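Local coordinates for Poly(A) RNA polymerase protein 2 (Saccharomyces cerevisiae, PDB 3NYB) that probably adds poly(A) tails to RNA as the catalytic polymerase subunit of the TRAMP RNA surveillance complex, at residues T297-C300 and F301-S305; S305-F308 and K309-L312. The protein carries 1 engineered substitution. One frame throughout, in Å; residues are numbered along the deposited sequence.

Overall arrangement
Both contacts are local and follow one another along the chain near its C-terminal end, far from the centre of the molecule. Interaction 1 comes first and joins successive turns of helix 282-304, which packs on helix 17-31 and on the Protein AIR2 chain. Ser305, which the two share, leads from it into interaction 2, where residues 305-308 turn into the short helix 308-311; side chains of 308-312 touch the loop before helix 17-31. Neither contact closes a long loop, and they neither nest nor cross; the centres of interactions 1 and 2 lie about 10 Å apart. Arg311 NE comes to 3.5 Å from Leu303 O, which brings the two contacts together.

Interaction 1. Residues T297-C300 and F301-S305; sequences TNRC and FELHS
Arg299 and Glu302 reach across to each other one helical turn apart. The Arg299 chain leaves with CG anti to the backbone N and then bends at its second torsion (chi2 57°), which brings the guanidinium up beside Glu302, whose own chain is extended. Arg299 NH1 donates to Glu302 OE1 at 3.1 Å in a salt bridge with an N-H...O angle of 155°. The carboxylate oxygen lies at the guanidinium edge and in its plane, but NH1 reaches it from above the carboxylate plane, the two groups being turned 62° apart. Leu303 comes from another side: its CD2 sits 4.2 Å above the guanidinium plane of Arg299, over the centre. NH2 of the same group bonds to Ser315 O, so this arginine also ties the helix to the loop after helix 308-311. With an alanine in place of Arg299, the Glu302 carboxylate would probably lose its mate, Ser315 O its bond to NH2, and Leu303 the flat group it lies against. On a different flank, Phe301 lays one ring face over Thr297 O, which stands 3.2 Å above the ring plane, offset toward the rim; the same oxygen accepts Phe301 N at 3.0 Å. Phe301 and Asn298 face the Protein AIR2 chain, packing on and bonding to its Arg20, respectively. Glu302 N to Asn298 O (2.9 Å) and His304 N to Cys300 O (3.0 Å) continue the pattern. The whole is an alpha-helical i to i+4 backbone bond series bearing an i to i+3 salt bridge.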
loop_
_atom_site.group_PDB
_atom_site.type_symbol
_atom_site.label_atom_id
_atom_site.label_comp_id
_atom_site.label_asym_id
_atom_site.label_seq_id
_atom_site.Cartn_x
_atom_site.Cartn_y
_atom_site.Cartn_z
ATOM N N THR A 297 13.725 4.162 11.424
ATOM C CA THR A 297 14.194 3.990 12.793
ATOM C C THR A 297 15.536 4.679 13.015
ATOM O O THR A 297 15.728 5.359 14.025
ATOM C CB THR A 297 14.303 2.506 13.179
ATOM O OG1 THR A 297 15.316 1.872 12.389
ATOM C CG2 THR A 297 12.975 1.803 12.952
ATOM N N ASN A 298 16.464 4.510 12.077
ATOM C CA ASN A 298 17.768 5.159 12.194
ATOM C C ASN A 298 17.606 6.658 12.273
ATOM O O ASN A 298 18.241 7.322 13.087
ATOM C CB ASN A 298 18.662 4.815 11.006
ATOM C CG ASN A 298 19.302 3.462 11.144
ATOM O OD1 ASN A 298 19.390 2.913 12.243
ATOM N ND2 ASN A 298 19.750 2.907 10.027
ATOM N N ARG A 299 16.746 7.178 11.406
ATOM C CA ARG A 299 16.431 8.597 11.365
ATOM C C ARG A 299 15.879 9.075 12.707
ATOM O O ARG A 299 16.314 10.096 13.244
ATOM C CB ARG A 299 15.425 8.862 10.243
ATOM C CG ARG A 299 14.990 10.308 10.081
ATOM C CD ARG A 299 16.165 11.230 9.853
ATOM N NE ARG A 299 15.773 12.449 9.163
ATOM C CZ ARG A 299 16.636 13.334 8.681
ATOM N NH1 ARG A 299 17.937 13.125 8.837
ATOM N NH2 ARG A 299 16.200 14.422 8.046
ATOM N N CYS A 300 14.923 8.335 13.250
ATOM C CA CYS A 300 14.360 8.680 14.547
ATOM C C CYS A 300 15.437 8.780 15.629
ATOM O O CYS A 300 15.448 9.731 16.410
ATOM C CB CYS A 300 13.279 7.679 14.943
ATOM S SG CYS A 300 11.737 7.869 14.021
ATOM N N PHE A 301 16.340 7.804 15.681
ATOM C CA PHE A 301 17.434 7.865 16.640
ATOM C C PHE A 301 18.226 9.145 16.393
ATOM O O PHE A 301 18.480 9.923 17.313
ATOM C CB PHE A 301 18.356 6.651 16.515
ATOM C CG PHE A 301 17.689 5.338 16.814
ATOM C CD1 PHE A 301 17.940 4.226 16.026
ATOM C CD2 PHE A 301 16.816 5.211 17.880
ATOM C CE1 PHE A 301 17.333 3.012 16.295
ATOM C CE2 PHE A 301 16.208 3.999 18.153
ATOM C CZ PHE A 301 16.466 2.898 17.359
ATOM N N GLU A 302 18.591 9.361 15.133
ATOM C CA GLU A 302 19.412 10.501 14.731
ATOM C C GLU A 302 18.869 11.859 15.176
ATOM O O GLU A 302 19.642 12.755 15.504
ATOM C CB GLU A 302 19.624 10.497 13.216
ATOM C CG GLU A 302 20.488 11.643 12.712
ATOM C CD GLU A 302 20.512 11.743 11.195
ATOM O OE1 GLU A 302 19.616 11.168 10.539
ATOM O OE2 GLU A 302 21.427 12.402 10.659
ATOM N N LEU A 303 17.549 12.016 15.182
ATOM C CA LEU A 303 16.940 13.294 15.553
ATOM C C LEU A 303 16.724 13.411 17.058
ATOM O O LEU A 303 16.992 14.456 17.652
ATOM C CB LEU A 303 15.618 13.510 14.806
ATOM C CG LEU A 303 15.684 13.549 13.275
ATOM C CD1 LEU A 303 14.292 13.573 12.685
ATOM C CD2 LEU A 303 16.501 14.734 12.770
ATOM N N HIS A 304 16.244 12.333 17.672
ATOM C CA HIS A 304 16.010 12.303 19.115
ATOM C C HIS A 304 17.306 12.486 19.907
ATOM O O HIS A 304 17.289 12.546 21.133
ATOM C CB HIS A 304 15.332 10.992 19.522
ATOM C CG HIS A 304 14.942 10.933 20.968
ATOM N ND1 HIS A 304 13.744 11.429 21.436
ATOM C CD2 HIS A 304 15.586 10.427 22.046
ATOM C CE1 HIS A 304 13.669 11.236 22.742
ATOM N NE2 HIS A 304 14.774 10.629 23.135
ATOM N N SER A 305 18.423 12.579 19.195
ATOM C CA SER A 305 19.723 12.761 19.821
ATOM C C SER A 305 20.473 13.949 19.226
ATOM O O SER A 305 21.705 13.975 19.223
ATOM C CB SER A 305 20.559 11.492 19.669
ATOM O OG SER A 305 20.789 11.204 18.304
#

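Interaction 2. Residues S305-F308 and K309-L312; sequences SATF and KDRL
Phe308 and Arg311 run together in one direction, three residues apart, on a short, loosely hydrogen-bonded helical turn that follows helix 282-304 after a brief connection. Their contact is a cation-pi interaction: Arg311 CZ stands 4.6 Å from the Phe308 ring centroid, off-centre at 27° from the ring normal. The guanidinium does not lie flat on the ring. Its plane is turned 83° from that of the ring, and it presents its edge, with NH1 over the ring face. A bend at the third torsion of Arg311 (chi3 90°) swings the group over to the ring, while Arg311 CD passes 3.5 Å from Phe308 CA. Phe308 also touches Lys13, and Arg311 NH2 makes a weak hydrogen bond to Gln14 O, joining the turn to the N-terminal loop.

Backbone hydrogen bonds hold the turn. Thr307 O accepts Asp310 N at 2.7 Å, from well above the carbonyl plane. Arg311 N is shared weakly between Thr307 O and Phe308 O, whereas Leu312 N reaches Phe308 O at 3.2 Å, in a bond of the i to i+4 kind. The mixture of three- and four-residue spacings suits a single turn of helix rather than a long regular one.

The remaining contacts are van der Waals. The Thr307 and Lys309 side chains run alongside each other with a shared heading, Thr307 CG2 lying 3.7 Å from Lys309 CB. The Asp310 side chain passes across that of Thr307, with Asp310 OD2 3.6 Å from Thr307 OG1. The Ala306 methyl, CB, rests 4.2 Å from Asp310 CB.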
loop_
_atom_site.group_PDB
_atom_site.type_symbol
_atom_site.label_atom_id
_atom_site.label_comp_id
_atom_site.label_asym_id
_atom_site.label_seq_id
_atom_site.Cartn_x
_atom_site.Cartn_y
_atom_site.Cartn_z
ATOM N N SER A 305 18.423 12.579 19.195
ATOM C CA SER A 305 19.723 12.761 19.821
ATOM C C SER A 305 20.473 13.949 19.226
ATOM O O SER A 305 21.705 13.975 19.223
ATOM C CB SER A 305 20.559 11.492 19.669
ATOM O OG SER A 305 20.789 11.204 18.304
ATOM N N ALA A 306 19.733 14.928 18.717
ATOM C CA ALA A 306 20.350 16.107 18.129
ATOM C C ALA A 306 19.793 17.371 18.757
ATOM O O ALA A 306 18.722 17.354 19.363
ATOM C CB ALA A 306 20.139 16.122 16.626
ATOM N N THR A 307 20.534 18.463 18.613
ATOM C CA THR A 307 20.092 19.762 19.096
ATOM C C THR A 307 18.839 20.192 18.354
ATOM O O THR A 307 18.727 19.986 17.149
ATOM C CB THR A 307 21.168 20.830 18.859
ATOM O OG1 THR A 307 22.385 20.429 19.495
ATOM C CG2 THR A 307 20.723 22.183 19.412
ATOM N N PHE A 308 17.898 20.795 19.073
ATOM C CA PHE A 308 16.680 21.301 18.452
ATOM C C PHE A 308 17.004 22.188 17.254
ATOM O O PHE A 308 16.224 22.270 16.303
ATOM C CB PHE A 308 15.822 22.052 19.470
ATOM C CG PHE A 308 15.076 21.149 20.415
ATOM C CD1 PHE A 308 15.707 20.608 21.526
ATOM C CD2 PHE A 308 13.744 20.836 20.189
ATOM C CE1 PHE A 308 15.023 19.776 22.394
ATOM C CE2 PHE A 308 13.053 20.006 21.055
ATOM C CZ PHE A 308 13.694 19.475 22.157
ATOM N N LYS A 309 18.164 22.837 17.299
ATOM C CA LYS A 309 18.625 23.670 16.190
ATOM C C LYS A 309 18.927 22.849 14.937
ATOM O O LYS A 309 18.801 23.342 13.816
ATOM C CB LYS A 309 19.864 24.477 16.593
ATOM C CG LYS A 309 19.568 25.733 17.400
ATOM C CD LYS A 309 20.820 26.581 17.564
ATOM C CE LYS A 309 20.503 27.951 18.152
ATOM N NZ LYS A 309 19.685 28.789 17.228
ATOM N N ASP A 310 19.336 21.599 15.129
ATOM C CA ASP A 310 19.668 20.720 14.012
ATOM C C ASP A 310 18.423 20.036 13.475
ATOM O O ASP A 310 18.448 19.429 12.406
ATOM C CB ASP A 310 20.678 19.659 14.446
ATOM C CG ASP A 310 22.042 20.241 14.751
ATOM O OD1 ASP A 310 22.743 20.640 13.795
ATOM O OD2 ASP A 310 22.417 20.285 15.943
ATOM N N ARG A 311 17.336 20.124 14.231
ATOM C CA ARG A 311 16.092 19.485 13.838
ATOM C C ARG A 311 15.259 20.428 12.975
ATOM O O ARG A 311 14.537 19.987 12.078
ATOM C CB ARG A 311 15.301 19.061 15.075
ATOM C CG ARG A 311 16.124 18.344 16.122
ATOM C CD ARG A 311 15.361 18.248 17.422
ATOM N NE ARG A 311 14.565 17.031 17.507
ATOM C CZ ARG A 311 13.586 16.836 18.384
ATOM N NH1 ARG A 311 13.265 17.790 19.243
ATOM N NH2 ARG A 311 12.921 15.693 18.395
ATOM N N LEU A 312 15.374 21.723 13.254
ATOM C CA LEU A 312 14.641 22.749 12.523
ATOM C C LEU A 312 14.566 22.444 11.031
ATOM O O LEU A 312 15.584 22.208 10.374
ATOM C CB LEU A 312 15.271 24.127 12.743
ATOM C CG LEU A 312 14.382 25.292 12.304
ATOM C CD1 LEU A 312 13.044 25.218 13.032
ATOM C CD2 LEU A 312 15.051 26.651 12.521
#